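Local coordinates for aldehyde dehydrogenase (Listeria monocytogenes, PDB 3K9D), which probably oxidises the aldehyde or oxo group of a donor substrate, with NAD or NADP as electron acceptor, at residues 274-279 with 321-326; 243-249 with 342-347; 37-43 with 129-134; 84-90 with 436-440. One frame throughout, in Å; residues are numbered along the deposited sequence.

Contact 1: 274-279 with 321-326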
loop_
_atom_site.group_PDB
_atom_site.type_symbol
_atom_site.label_atom_id
_atom_site.label_comp_id
_atom_site.label_asym_id
_atom_site.label_seq_id
_atom_site.Cartn_x
_atom_site.Cartn_y
_atom_site.Cartn_z
ATOM N N GLN A 274 -18.722 -10.035 38.195
ATOM C CA GLN A 274 -18.429 -8.715 37.646
ATOM C C GLN A 274 -19.528 -8.153 36.731
ATOM O O GLN A 274 -19.350 -7.103 36.104
ATOM C CB GLN A 274 -17.094 -8.762 36.902
ATOM C CG GLN A 274 -15.876 -8.873 37.803
ATOM C CD GLN A 274 -14.573 -8.539 37.076
ATOM O OE1 GLN A 274 -14.471 -7.529 36.388
ATOM N NE2 GLN A 274 -13.570 -9.369 37.262
ATOM N N GLY A 275 -20.647 -8.863 36.639
ATOM C CA GLY A 275 -21.869 -8.310 36.025
ATOM C C GLY A 275 -22.353 -8.924 34.724
ATOM O O GLY A 275 -23.339 -8.457 34.150
ATOM N N ALA A 276 -21.668 -9.965 34.250
ATOM C CA ALA A 276 -22.084 -10.677 33.035
ATOM C C ALA A 276 -23.279 -11.607 33.267
ATOM O O ALA A 276 -23.383 -12.278 34.304
ATOM C CB ALA A 276 -20.922 -11.447 32.449
ATOM N N HIS A 277 -24.180 -11.613 32.285
ATOM C CA HIS A 277 -25.352 -12.458 32.274
ATOM C C HIS A 277 -25.284 -13.500 31.173
ATOM O O HIS A 277 -25.264 -13.173 29.983
ATOM C CB HIS A 277 -26.620 -11.624 32.090
ATOM C CG HIS A 277 -27.883 -12.399 32.284
ATOM N ND1 HIS A 277 -28.196 -13.029 33.470
ATOM C CD2 HIS A 277 -28.930 -12.625 31.453
ATOM C CE1 HIS A 277 -29.374 -13.616 33.360
ATOM N NE2 HIS A 277 -29.847 -13.372 32.150
ATOM N N PHE A 278 -25.263 -14.758 31.597
ATOM C CA PHE A 278 -25.210 -15.901 30.711
ATOM C C PHE A 278 -26.625 -16.280 30.304
ATOM O O PHE A 278 -27.516 -16.456 31.148
ATOM C CB PHE A 278 -24.498 -17.069 31.396
ATOM C CG PHE A 278 -23.007 -16.899 31.476
ATOM C CD1 PHE A 278 -22.185 -17.453 30.501
ATOM C CD2 PHE A 278 -22.425 -16.176 32.511
ATOM C CE1 PHE A 278 -20.806 -17.297 30.563
ATOM C CE2 PHE A 278 -21.051 -16.009 32.581
ATOM C CZ PHE A 278 -20.240 -16.575 31.604
ATOM N N LEU A 279 -26.824 -16.363 28.998
ATOM C CA LEU A 279 -28.106 -16.680 28.423
ATOM C C LEU A 279 -28.312 -18.172 28.514
ATOM O O LEU A 279 -27.342 -18.931 28.493
ATOM C CB LEU A 279 -28.145 -16.227 26.959
ATOM C CG LEU A 279 -28.084 -14.713 26.770
ATOM C CD1 LEU A 279 -28.212 -14.383 25.305
ATOM C CD2 LEU A 279 -29.205 -14.046 27.558
ATOM N N ASP A 321 -28.849 -4.873 35.956
ATOM C CA ASP A 321 -27.418 -4.661 36.175
ATOM C C ASP A 321 -26.530 -5.510 35.258
ATOM O O ASP A 321 -25.314 -5.558 35.444
ATOM C CB ASP A 321 -27.059 -4.940 37.636
ATOM C CG ASP A 321 -27.255 -6.393 38.025
ATOM O OD1 ASP A 321 -28.024 -7.107 37.356
ATOM O OD2 ASP A 321 -26.630 -6.826 39.007
ATOM N N ALA A 322 -27.141 -6.200 34.296
ATOM C CA ALA A 322 -26.364 -7.013 33.352
ATOM C C ALA A 322 -25.544 -6.116 32.420
ATOM O O ALA A 322 -26.085 -5.208 31.789
ATOM C CB ALA A 322 -27.268 -7.943 32.567
ATOM N N ARG A 323 -24.237 -6.383 32.373
ATOM C CA ARG A 323 -23.260 -5.589 31.630
ATOM C C ARG A 323 -23.026 -6.100 30.211
ATOM O O ARG A 323 -22.741 -5.306 29.312
ATOM C CB ARG A 323 -21.925 -5.561 32.367
ATOM C CG ARG A 323 -21.946 -4.800 33.705
ATOM C CD ARG A 323 -20.526 -4.549 34.219
ATOM N NE ARG A 323 -19.778 -3.664 33.323
ATOM C CZ ARG A 323 -18.460 -3.465 33.366
ATOM N NH1 ARG A 323 -17.708 -4.091 34.257
ATOM N NH2 ARG A 323 -17.883 -2.644 32.494
ATOM N N VAL A 324 -23.138 -7.416 30.032
ATOM C CA VAL A 324 -23.000 -8.091 28.727
ATOM C C VAL A 324 -23.873 -9.346 28.729
ATOM O O VAL A 324 -24.145 -9.940 29.786
ATOM C CB VAL A 324 -21.529 -8.556 28.367
ATOM C CG1 VAL A 324 -20.578 -7.393 28.025
ATOM C CG2 VAL A 324 -20.947 -9.460 29.446
ATOM N N LEU A 325 -24.285 -9.760 27.538
ATOM C CA LEU A 325 -25.004 -10.995 27.362
ATOM C C LEU A 325 -24.051 -11.991 26.754
ATOM O O LEU A 325 -23.388 -11.689 25.762
ATOM C CB LEU A 325 -26.240 -10.783 26.477
ATOM C CG LEU A 325 -27.282 -9.809 27.050
ATOM C CD1 LEU A 325 -28.400 -9.558 26.040
ATOM C CD2 LEU A 325 -27.849 -10.306 28.391
ATOM N N ILE A 326 -23.955 -13.165 27.381
ATOM C CA ILE A 326 -23.048 -14.223 26.940
ATOM C C ILE A 326 -23.791 -15.520 26.583
ATOM O O ILE A 326 -24.550 -16.077 27.389
ATOM C CB ILE A 326 -21.933 -14.495 27.985
ATOM C CG1 ILE A 326 -21.328 -13.184 28.487
ATOM C CG2 ILE A 326 -20.823 -15.393 27.398
ATOM C CD1 ILE A 326 -20.057 -13.341 29.339
#

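Contact 2: 243-249 with 342-347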
loop_
_atom_site.group_PDB
_atom_site.type_symbol
_atom_site.label_atom_id
_atom_site.label_comp_id
_atom_site.label_asym_id
_atom_site.label_seq_id
_atom_site.Cartn_x
_atom_site.Cartn_y
_atom_site.Cartn_z
ATOM N N LYS A 243 -15.518 -4.561 26.071
ATOM C CA LYS A 243 -16.737 -5.010 25.423
ATOM C C LYS A 243 -17.946 -4.111 25.719
ATOM O O LYS A 243 -18.820 -3.958 24.860
ATOM C CB LYS A 243 -17.000 -6.498 25.753
ATOM C CG LYS A 243 -18.131 -7.137 25.015
ATOM C CD LYS A 243 -17.891 -7.053 23.538
ATOM C CE LYS A 243 -19.006 -7.694 22.811
ATOM N NZ LYS A 243 -18.877 -7.648 21.323
ATOM N N THR A 244 -17.967 -3.489 26.905
ATOM C CA THR A 244 -19.018 -2.526 27.256
ATOM C C THR A 244 -18.696 -1.079 26.871
ATOM O O THR A 244 -19.574 -0.222 26.932
ATOM C CB THR A 244 -19.335 -2.537 28.773
ATOM O OG1 THR A 244 -18.185 -2.086 29.492
ATOM C CG2 THR A 244 -19.694 -3.934 29.252
ATOM N N PHE A 245 -17.444 -0.804 26.499
ATOM C CA PHE A 245 -17.014 0.539 26.108
ATOM C C PHE A 245 -17.771 1.060 24.883
ATOM O O PHE A 245 -17.639 0.509 23.793
ATOM C CB PHE A 245 -15.503 0.586 25.843
ATOM C CG PHE A 245 -14.954 1.983 25.742
ATOM C CD1 PHE A 245 -14.714 2.733 26.891
ATOM C CD2 PHE A 245 -14.684 2.551 24.512
ATOM C CE1 PHE A 245 -14.218 4.018 26.810
ATOM C CE2 PHE A 245 -14.187 3.849 24.427
ATOM C CZ PHE A 245 -13.954 4.572 25.579
ATOM N N ASP A 246 -18.562 2.116 25.096
ATOM C CA ASP A 246 -19.443 2.709 24.083
ATOM C C ASP A 246 -20.478 1.702 23.553
ATOM O O ASP A 246 -20.866 1.752 22.386
ATOM C CB ASP A 246 -18.612 3.343 22.946
ATOM C CG ASP A 246 -19.355 4.447 22.208
ATOM O OD1 ASP A 246 -19.936 5.318 22.881
ATOM O OD2 ASP A 246 -19.338 4.453 20.957
ATOM N N ASN A 247 -20.912 0.788 24.431
ATOM C CA ASN A 247 -21.718 -0.398 24.067
ATOM C C ASN A 247 -21.151 -1.222 22.882
ATOM O O ASN A 247 -21.904 -1.673 22.028
ATOM C CB ASN A 247 -23.192 -0.017 23.800
ATOM C CG ASN A 247 -23.836 0.748 24.957
ATOM O OD1 ASN A 247 -23.601 0.445 26.115
ATOM N ND2 ASN A 247 -24.661 1.725 24.633
ATOM N N GLY A 248 -19.826 -1.373 22.825
ATOM C CA GLY A 248 -19.161 -2.273 21.859
ATOM C C GLY A 248 -18.952 -1.797 20.421
ATOM O O GLY A 248 -18.810 -2.618 19.506
ATOM N N THR A 249 -18.921 -0.481 20.204
ATOM C CA THR A 249 -18.773 0.084 18.844
ATOM C C THR A 249 -17.386 -0.002 18.209
ATOM O O THR A 249 -17.245 0.156 16.997
ATOM C CB THR A 249 -19.144 1.580 18.812
ATOM O OG1 THR A 249 -18.402 2.250 19.831
ATOM C CG2 THR A 249 -20.634 1.779 19.028
ATOM N N LYS A 342 -20.455 -8.753 16.351
ATOM C CA LYS A 342 -21.619 -8.167 16.992
ATOM C C LYS A 342 -21.103 -6.915 17.659
ATOM O O LYS A 342 -20.393 -6.983 18.663
ATOM C CB LYS A 342 -22.196 -9.109 18.058
ATOM C CG LYS A 342 -22.393 -10.540 17.607
ATOM C CD LYS A 342 -22.535 -11.522 18.762
ATOM C CE LYS A 342 -21.250 -11.746 19.550
ATOM N NZ LYS A 342 -20.106 -12.414 18.849
ATOM N N LEU A 343 -21.424 -5.769 17.081
ATOM C CA LEU A 343 -20.904 -4.505 17.583
ATOM C C LEU A 343 -21.819 -4.004 18.688
ATOM O O LEU A 343 -22.489 -2.993 18.539
ATOM C CB LEU A 343 -20.794 -3.480 16.453
ATOM C CG LEU A 343 -19.657 -3.627 15.441
ATOM C CD1 LEU A 343 -19.747 -2.520 14.393
ATOM C CD2 LEU A 343 -18.283 -3.612 16.122
ATOM N N ALA A 344 -21.810 -4.735 19.801
ATOM C CA ALA A 344 -22.812 -4.643 20.858
ATOM C C ALA A 344 -22.292 -5.440 22.048
ATOM O O ALA A 344 -21.478 -6.353 21.854
ATOM C CB ALA A 344 -24.142 -5.245 20.362
ATOM N N PRO A 345 -22.774 -5.137 23.281
ATOM C CA PRO A 345 -22.352 -5.876 24.487
ATOM C C PRO A 345 -22.868 -7.333 24.513
ATOM O O PRO A 345 -23.593 -7.759 25.433
ATOM C CB PRO A 345 -22.935 -5.034 25.640
ATOM C CG PRO A 345 -24.166 -4.401 25.039
ATOM C CD PRO A 345 -23.748 -4.073 23.613
ATOM N N ILE A 346 -22.498 -8.085 23.476
ATOM C CA ILE A 346 -22.868 -9.484 23.331
ATOM C C ILE A 346 -21.600 -10.299 23.058
ATOM O O ILE A 346 -20.815 -9.953 22.168
ATOM C CB ILE A 346 -23.883 -9.723 22.154
ATOM C CG1 ILE A 346 -25.077 -8.775 22.248
ATOM C CG2 ILE A 346 -24.340 -11.215 22.118
ATOM C CD1 ILE A 346 -26.015 -8.797 21.035
ATOM N N LEU A 347 -21.445 -11.404 23.786
ATOM C CA LEU A 347 -20.330 -12.333 23.600
ATOM C C LEU A 347 -20.769 -13.774 23.338
ATOM O O LEU A 347 -21.746 -14.242 23.915
ATOM C CB LEU A 347 -19.438 -12.337 24.846
ATOM C CG LEU A 347 -18.604 -11.098 25.136
ATOM C CD1 LEU A 347 -18.079 -11.167 26.555
ATOM C CD2 LEU A 347 -17.456 -10.932 24.112
#

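Contact 3: 37-43 with 129-134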
loop_
_atom_site.group_PDB
_atom_site.type_symbol
_atom_site.label_atom_id
_atom_site.label_comp_id
_atom_site.label_asym_id
_atom_site.label_seq_id
_atom_site.Cartn_x
_atom_site.Cartn_y
_atom_site.Cartn_z
ATOM N N ASP A 37 3.409 21.533 11.997
ATOM C CA ASP A 37 3.205 21.064 13.369
ATOM C C ASP A 37 2.402 22.040 14.209
ATOM O O ASP A 37 1.664 21.616 15.105
ATOM C CB ASP A 37 4.536 20.737 14.063
ATOM C CG ASP A 37 5.206 19.497 13.489
ATOM O OD1 ASP A 37 4.524 18.724 12.778
ATOM O OD2 ASP A 37 6.420 19.302 13.737
ATOM N N THR A 38 2.558 23.333 13.910
ATOM C CA THR A 38 1.730 24.396 14.466
ATOM C C THR A 38 0.237 24.203 14.165
ATOM O O THR A 38 -0.599 24.366 15.042
ATOM C CB THR A 38 2.223 25.789 13.968
ATOM O OG1 THR A 38 3.500 26.072 14.555
ATOM C CG2 THR A 38 1.261 26.911 14.350
ATOM N N ILE A 39 -0.083 23.850 12.927
ATOM C CA ILE A 39 -1.458 23.566 12.518
ATOM C C ILE A 39 -1.993 22.292 13.182
ATOM O O ILE A 39 -3.113 22.290 13.683
ATOM C CB ILE A 39 -1.555 23.452 10.976
ATOM C CG1 ILE A 39 -1.273 24.806 10.330
ATOM C CG2 ILE A 39 -2.923 22.905 10.539
ATOM C CD1 ILE A 39 -0.629 24.692 8.936
ATOM N N VAL A 40 -1.181 21.231 13.175
ATOM C CA VAL A 40 -1.485 19.942 13.820
ATOM C C VAL A 40 -1.872 20.136 15.307
ATOM O O VAL A 40 -2.888 19.604 15.767
ATOM C CB VAL A 40 -0.269 18.982 13.688
ATOM C CG1 VAL A 40 -0.336 17.804 14.678
ATOM C CG2 VAL A 40 -0.160 18.457 12.252
ATOM N N LYS A 41 -1.070 20.920 16.025
ATOM C CA LYS A 41 -1.317 21.245 17.438
ATOM C C LYS A 41 -2.630 22.011 17.631
ATOM O O LYS A 41 -3.363 21.760 18.595
ATOM C CB LYS A 41 -0.104 22.000 18.014
ATOM C CG LYS A 41 -0.337 22.897 19.258
ATOM C CD LYS A 41 -0.218 22.149 20.567
ATOM C CE LYS A 41 0.453 23.012 21.627
ATOM N NZ LYS A 41 -0.376 24.187 22.046
ATOM N N ALA A 42 -2.933 22.922 16.705
ATOM C CA ALA A 42 -4.188 23.684 16.740
ATOM C C ALA A 42 -5.415 22.796 16.518
ATOM O O ALA A 42 -6.474 23.038 17.106
ATOM C CB ALA A 42 -4.162 24.779 15.722
ATOM N N ILE A 43 -5.265 21.781 15.664
ATOM C CA ILE A 43 -6.323 20.802 15.398
ATOM C C ILE A 43 -6.566 19.947 16.642
ATOM O O ILE A 43 -7.723 19.720 17.052
ATOM C CB ILE A 43 -5.976 19.907 14.149
ATOM C CG1 ILE A 43 -5.979 20.756 12.883
ATOM C CG2 ILE A 43 -6.950 18.742 14.005
ATOM C CD1 ILE A 43 -5.246 20.128 11.653
ATOM N N THR A 129 -7.628 13.714 10.308
ATOM C CA THR A 129 -7.232 15.072 9.984
ATOM C C THR A 129 -5.805 15.297 10.464
ATOM O O THR A 129 -4.939 15.672 9.677
ATOM C CB THR A 129 -8.177 16.099 10.613
ATOM O OG1 THR A 129 -9.481 15.958 10.054
ATOM C CG2 THR A 129 -7.687 17.531 10.344
ATOM N N LEU A 130 -5.572 15.015 11.745
ATOM C CA LEU A 130 -4.268 15.182 12.379
ATOM C C LEU A 130 -3.153 14.459 11.654
ATOM O O LEU A 130 -2.099 15.042 11.415
ATOM C CB LEU A 130 -4.311 14.666 13.815
ATOM C CG LEU A 130 -4.913 15.569 14.878
ATOM C CD1 LEU A 130 -5.276 14.724 16.060
ATOM C CD2 LEU A 130 -3.953 16.659 15.263
ATOM N N ILE A 131 -3.384 13.194 11.306
ATOM C CA ILE A 131 -2.356 12.410 10.604
ATOM C C ILE A 131 -2.133 12.806 9.119
ATOM O O ILE A 131 -0.994 12.824 8.653
ATOM C CB ILE A 131 -2.528 10.863 10.821
ATOM C CG1 ILE A 131 -3.826 10.331 10.192
ATOM C CG2 ILE A 131 -2.471 10.545 12.334
ATOM C CD1 ILE A 131 -3.886 8.840 10.078
ATOM N N SER A 132 -3.208 13.148 8.405
ATOM C CA SER A 132 -3.109 13.628 7.019
ATOM C C SER A 132 -2.383 14.960 6.933
ATOM O O SER A 132 -1.420 15.097 6.177
ATOM C CB SER A 132 -4.485 13.757 6.362
ATOM O OG SER A 132 -5.170 12.516 6.383
ATOM N N ILE A 133 -2.838 15.931 7.725
ATOM C CA ILE A 133 -2.211 17.255 7.800
ATOM C C ILE A 133 -0.746 17.166 8.252
ATOM O O ILE A 133 0.121 17.859 7.691
ATOM C CB ILE A 133 -3.026 18.233 8.708
ATOM C CG1 ILE A 133 -4.396 18.559 8.084
ATOM C CG2 ILE A 133 -2.235 19.505 8.994
ATOM C CD1 ILE A 133 -4.359 19.549 6.904
ATOM N N LYS A 134 -0.472 16.284 9.223
ATOM C CA LYS A 134 0.903 16.014 9.707
ATOM C C LYS A 134 1.858 15.598 8.592
ATOM O O LYS A 134 3.039 15.964 8.611
ATOM C CB LYS A 134 0.900 14.933 10.798
ATOM C CG LYS A 134 2.271 14.552 11.370
ATOM C CD LYS A 134 2.996 15.722 12.028
ATOM C CE LYS A 134 4.412 15.322 12.402
ATOM N NZ LYS A 134 5.039 16.107 13.508
#

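Contact 4: 84-90 with 436-440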
loop_
_atom_site.group_PDB
_atom_site.type_symbol
_atom_site.label_atom_id
_atom_site.label_comp_id
_atom_site.label_asym_id
_atom_site.label_seq_id
_atom_site.Cartn_x
_atom_site.Cartn_y
_atom_site.Cartn_z
ATOM N N TYR A 84 1.744 11.122 20.093
ATOM C CA TYR A 84 2.512 10.197 19.251
ATOM C C TYR A 84 3.137 10.892 18.024
ATOM O O TYR A 84 4.263 10.560 17.627
ATOM C CB TYR A 84 1.655 8.985 18.834
ATOM C CG TYR A 84 2.188 8.226 17.628
ATOM C CD1 TYR A 84 3.298 7.385 17.735
ATOM C CD2 TYR A 84 1.581 8.357 16.384
ATOM C CE1 TYR A 84 3.794 6.699 16.619
ATOM C CE2 TYR A 84 2.069 7.693 15.265
ATOM C CZ TYR A 84 3.171 6.862 15.387
ATOM O OH TYR A 84 3.643 6.199 14.271
ATOM N N ILE A 85 2.423 11.857 17.439
ATOM C CA ILE A 85 2.856 12.475 16.170
ATOM C C ILE A 85 3.667 13.771 16.277
ATOM O O ILE A 85 4.392 14.107 15.345
ATOM C CB ILE A 85 1.680 12.667 15.127
ATOM C CG1 ILE A 85 0.755 13.842 15.491
ATOM C CG2 ILE A 85 0.905 11.389 14.929
ATOM C CD1 ILE A 85 -0.389 14.066 14.504
ATOM N N LYS A 86 3.566 14.486 17.401
ATOM C CA LYS A 86 4.163 15.832 17.521
ATOM C C LYS A 86 5.670 15.977 17.174
ATOM O O LYS A 86 6.080 16.990 16.605
ATOM C CB LYS A 86 3.854 16.453 18.899
ATOM C CG LYS A 86 4.558 15.843 20.106
ATOM C CD LYS A 86 4.312 16.712 21.347
ATOM C CE LYS A 86 5.371 16.494 22.431
ATOM N NZ LYS A 86 5.346 15.118 23.020
ATOM N N ASP A 87 6.484 14.974 17.504
ATOM C CA ASP A 87 7.933 15.074 17.298
ATOM C C ASP A 87 8.456 14.249 16.110
ATOM O O ASP A 87 9.664 14.217 15.846
ATOM C CB ASP A 87 8.688 14.723 18.585
ATOM C CG ASP A 87 8.465 15.745 19.693
ATOM O OD1 ASP A 87 8.349 16.950 19.386
ATOM O OD2 ASP A 87 8.416 15.345 20.872
ATOM N N MET A 88 7.534 13.612 15.389
ATOM C CA MET A 88 7.860 12.806 14.205
ATOM C C MET A 88 8.282 13.684 13.018
ATOM O O MET A 88 7.721 14.763 12.808
ATOM C CB MET A 88 6.670 11.932 13.809
ATOM C CG MET A 88 6.397 10.715 14.726
ATOM S SD MET A 88 4.881 9.822 14.270
ATOM C CE MET A 88 5.257 9.325 12.578
ATOM N N LYS A 89 9.267 13.215 12.251
ATOM C CA LYS A 89 9.742 13.935 11.058
ATOM C C LYS A 89 8.942 13.444 9.858
ATOM O O LYS A 89 8.978 12.254 9.528
ATOM C CB LYS A 89 11.239 13.711 10.807
ATOM C CG LYS A 89 12.054 13.166 11.970
ATOM C CD LYS A 89 12.847 14.228 12.699
ATOM C CE LYS A 89 13.572 13.601 13.886
ATOM N NZ LYS A 89 14.531 14.530 14.532
ATOM N N THR A 90 8.193 14.349 9.227
ATOM C CA THR A 90 7.220 13.971 8.190
ATOM C C THR A 90 7.245 14.867 6.946
ATOM O O THR A 90 6.535 14.602 5.966
ATOM C CB THR A 90 5.763 13.956 8.751
ATOM O OG1 THR A 90 5.388 15.272 9.185
ATOM C CG2 THR A 90 5.618 12.975 9.905
ATOM N N PRO A 436 0.932 8.955 10.202
ATOM C CA PRO A 436 1.696 9.787 9.254
ATOM C C PRO A 436 2.530 9.009 8.239
ATOM O O PRO A 436 2.513 9.334 7.055
ATOM C CB PRO A 436 2.606 10.601 10.175
ATOM C CG PRO A 436 1.789 10.769 11.404
ATOM C CD PRO A 436 1.131 9.414 11.590
ATOM N N GLU A 437 3.212 7.965 8.707
ATOM C CA GLU A 437 4.125 7.175 7.882
ATOM C C GLU A 437 3.453 6.314 6.810
ATOM O O GLU A 437 4.137 5.720 5.977
ATOM C CB GLU A 437 5.038 6.322 8.781
ATOM C CG GLU A 437 6.094 7.139 9.529
ATOM C CD GLU A 437 7.033 6.298 10.381
ATOM O OE1 GLU A 437 7.697 6.878 11.262
ATOM O OE2 GLU A 437 7.119 5.065 10.181
ATOM N N ASN A 438 2.123 6.243 6.837
ATOM C CA ASN A 438 1.339 5.616 5.770
ATOM C C ASN A 438 0.763 6.638 4.788
ATOM O O ASN A 438 0.010 6.281 3.869
ATOM C CB ASN A 438 0.184 4.812 6.368
ATOM C CG ASN A 438 0.645 3.814 7.405
ATOM O OD1 ASN A 438 0.678 4.122 8.588
ATOM N ND2 ASN A 438 1.031 2.628 6.963
ATOM N N LEU A 439 1.088 7.910 5.016
ATOM C CA LEU A 439 0.494 9.019 4.277
ATOM C C LEU A 439 1.530 9.963 3.670
ATOM O O LEU A 439 1.233 11.118 3.361
ATOM C CB LEU A 439 -0.499 9.783 5.160
ATOM C CG LEU A 439 -1.703 8.926 5.578
ATOM C CD1 LEU A 439 -2.315 9.497 6.831
ATOM C CD2 LEU A 439 -2.746 8.789 4.434
ATOM N N PHE A 440 2.753 9.466 3.538
ATOM C CA PHE A 440 3.731 10.070 2.632
ATOM C C PHE A 440 4.527 8.992 1.911
ATOM O O PHE A 440 4.710 7.887 2.443
ATOM C CB PHE A 440 4.625 11.154 3.292
ATOM C CG PHE A 440 5.553 10.654 4.365
ATOM C CD1 PHE A 440 6.832 10.202 4.050
ATOM C CD2 PHE A 440 5.170 10.684 5.700
ATOM C CE1 PHE A 440 7.698 9.753 5.048
ATOM C CE2 PHE A 440 6.028 10.246 6.706
ATOM C CZ PHE A 440 7.290 9.772 6.384
HETATM O O HOH W 1 2.871 5.986 11.549
#

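Contact 1: 274-279 with 321-326
Strands 276-278 and 324-326 are parallel neighbours at one margin of the seven-stranded parallel sheet, and His277 sits between Val324 and Ile326 in the pairing. Its N-H points to Val324 O (3.0 Å), nearly in line with that carbonyl, while His277 O accepts Ile326 N at 2.9 Å. The pairing is carried beyond both ends by Arg323 N to Gly275 O and by Leu279 N to Ile326 O (2.8 Å).

Side chains alternate between two faces. On one, Ile326 is the main filler: its CB stands over a face of the Phe278 ring, a CH-pi contact 4.2 Å from the ring centroid, and its CD1 reaches Ala276 CB at 3.7 Å. A small alanine suits the spot between Val324 CG2 and Ile326 CD1, and it also touches Phe271 of helix 261-273. On the other face the imidazole swings with CG opposite the backbone N (chi1 -171°), which brings Leu325 CD2 to the ring edge, 4.0 Å from His277 CD2. Leu279 CD2 meets the same methyl group.

Gly275, the C-prime residue of the Schellman motif closing helix 261-273, suits the helix end because glycine tolerates positive phi (113°); its bare CA also lets the chain of Arg323 lie close by. A helix turned sharply into a strand, followed by a helical crossover to the adjacent parallel strand, is characteristic of the alpha/beta catalytic domain of aldehyde dehydrogenases.

Contact 2: 243-249 with 342-347
Lys243, the last residue of helix 232-243, sends its ammonium group to the carbonyls of the loop that leads into strand 346-352 of the parallel alpha/beta sheet. The main hydrogen bond of NZ goes to Glu254 O, and beside it stand two weak ones, to Ala344 O (3.0 Å) and Lys342 O (3.1 Å). A lysine suits this buried place because its long chain can lie against Leu347, CE 3.8 Å from CD2, while its end serves main-chain oxygens. The single bend at chi2 (59°) steers the otherwise straight chain there.

Lys342 O and Ala344 O belong to two inverse gamma turns, centred on Leu343 and Pro345. Beside them runs the backbone of Asn247 and Gly248. Asn247 O receives the CA-H of Ala344 at 3.3 Å from CA, and Pro345 CD also lies against it. Gly248 has positive phi, which glycine tolerates, and it brings its backbone close to that of Ala344.

Farther out, Asn247 ND2 is tied to Gly304 O. Asp246 holds the bend: its carboxylate forms salt bridges with Lys70 and Lys73, and Thr249 OG1 donates to the anti lone pair of Asp246 OD2 over 2.6 Å.

Contact 3: 37-43 with 129-134
The flat group is the carboxylate of Asp37, and Lys134 NZ comes to it from above its plane, 42° out, forming a salt bridge of 2.8 Å with OD1. Gln33 NE2 gives OD1 a second donor. The lysine reaches across because CG lies opposite the backbone N (chi1 179°) and the chain then turns once at chi2. Its ammonium group also donates to Ile85 O and Met88 O, so one charge ties Asp37 to the main chain where helix 67-85 ends; the carboxylate would be expected to favour the charged lysine in this largely buried setting.

Behind this polar end the interface is made of branched aliphatic side chains, which suit a buried helix interface because they carry no polar atoms needing partners. Val40 wedges between Leu130 and Lys134, with CG1 3.8 Å from Leu130 CD2 and CG2 3.7 Å from Lys134 CA. That same leucine methyl group lies only 3.2 Å from Val40 O, which places the chains close at this level. Ile43 slides past Leu130 in the opposite direction, its CG2 against CD2, while its CD1 meets Thr129 CG2 at 3.8 Å and Ile133 CG1. Ile39 crosses Ile133 at about a right angle, their CG2 methyls touching. Thr129 turns its hydroxyl back to Val125 O, presenting its methyl to the interface.

Ile158 and Ala162 of helix 148-164 extend this apolar core. The axes of segments 37-43 and 129-134 run antiparallel (174°), 9.3 Å apart at closest approach. Helix 121-134 is the crossover helix of a beta-alpha-beta unit between parallel strands 102-116 and 138-143, and helix 33-49 packs against it, as in the Rossmann-like domain of this family.

Contact 4: 84-90 with 436-440
The chain leaves helix 67-85 through a type I turn from Ile85 to Met88, and a 3-10 segment, 436-438, sets the ring of Pro436 against it, with Thr90 and Pro436 the nearest CA pair at 7.0 Å.

Pro436 is the centre of the apolar contact. Ile85 CG2 touches its CG at 3.7 Å, approaching at about a right angle, and Thr90 CG2 meets its CB at 3.8 Å. Met88 CE reaches CB as well, and Tyr84 CE2 approaches CD more distantly. A proline suits the place: its compact ring is apolar on all these sides, and its constrained phi fits the first position of a 3-10 turn, whose Leu439 N returns to Pro436 O. Met88 bends at chi3 (60°), which carries CE over to Pro436 and also against Glu437 CG, while SD lies 3.5 Å above one face of the Tyr84 ring, offset toward its rim.

Polar links are few. A water in the plane of the Tyr84 ring, at its edge, is 2.8 Å from Tyr84 OH and weakly accepts Glu437 N. Thr90 turns its hydroxyl to Lys134 O of helix 121-134, which leaves the methyl for Pro436, and Thr90 O stands above a face of Phe440, whose ring also packs on Leu94 and Ala106. The contact thus joins a helix end to the loop entering strand 440-447, which pairs antiparallel with strand 102-116, consistent with the place where the Rossmann-like domain of aldehyde dehydrogenases meets the beta strands that extend from it.

Overall arrangement
Contacts 1 and 2 share the seven-stranded parallel sheet, where strands 324-328 and 346-352 are neighbours, while contacts 3 and 4 lie on the opposite side of the chain's centre and meet through Lys134. The centres of contacts 1 and 3 are about 41 Å apart, against about 10 Å for contacts 3 and 4. Contacts 2 and 3 are buried; contacts 1 and 4 are partly exposed. Chemistry follows place: backbone pairing dominates at the sheet margin of contact 1, a buried ammonium group gathers carbonyls in contact 2, aliphatic helix packing with one salt bridge makes contact 3, and contact 4 relies on packing around one proline with a weak water link.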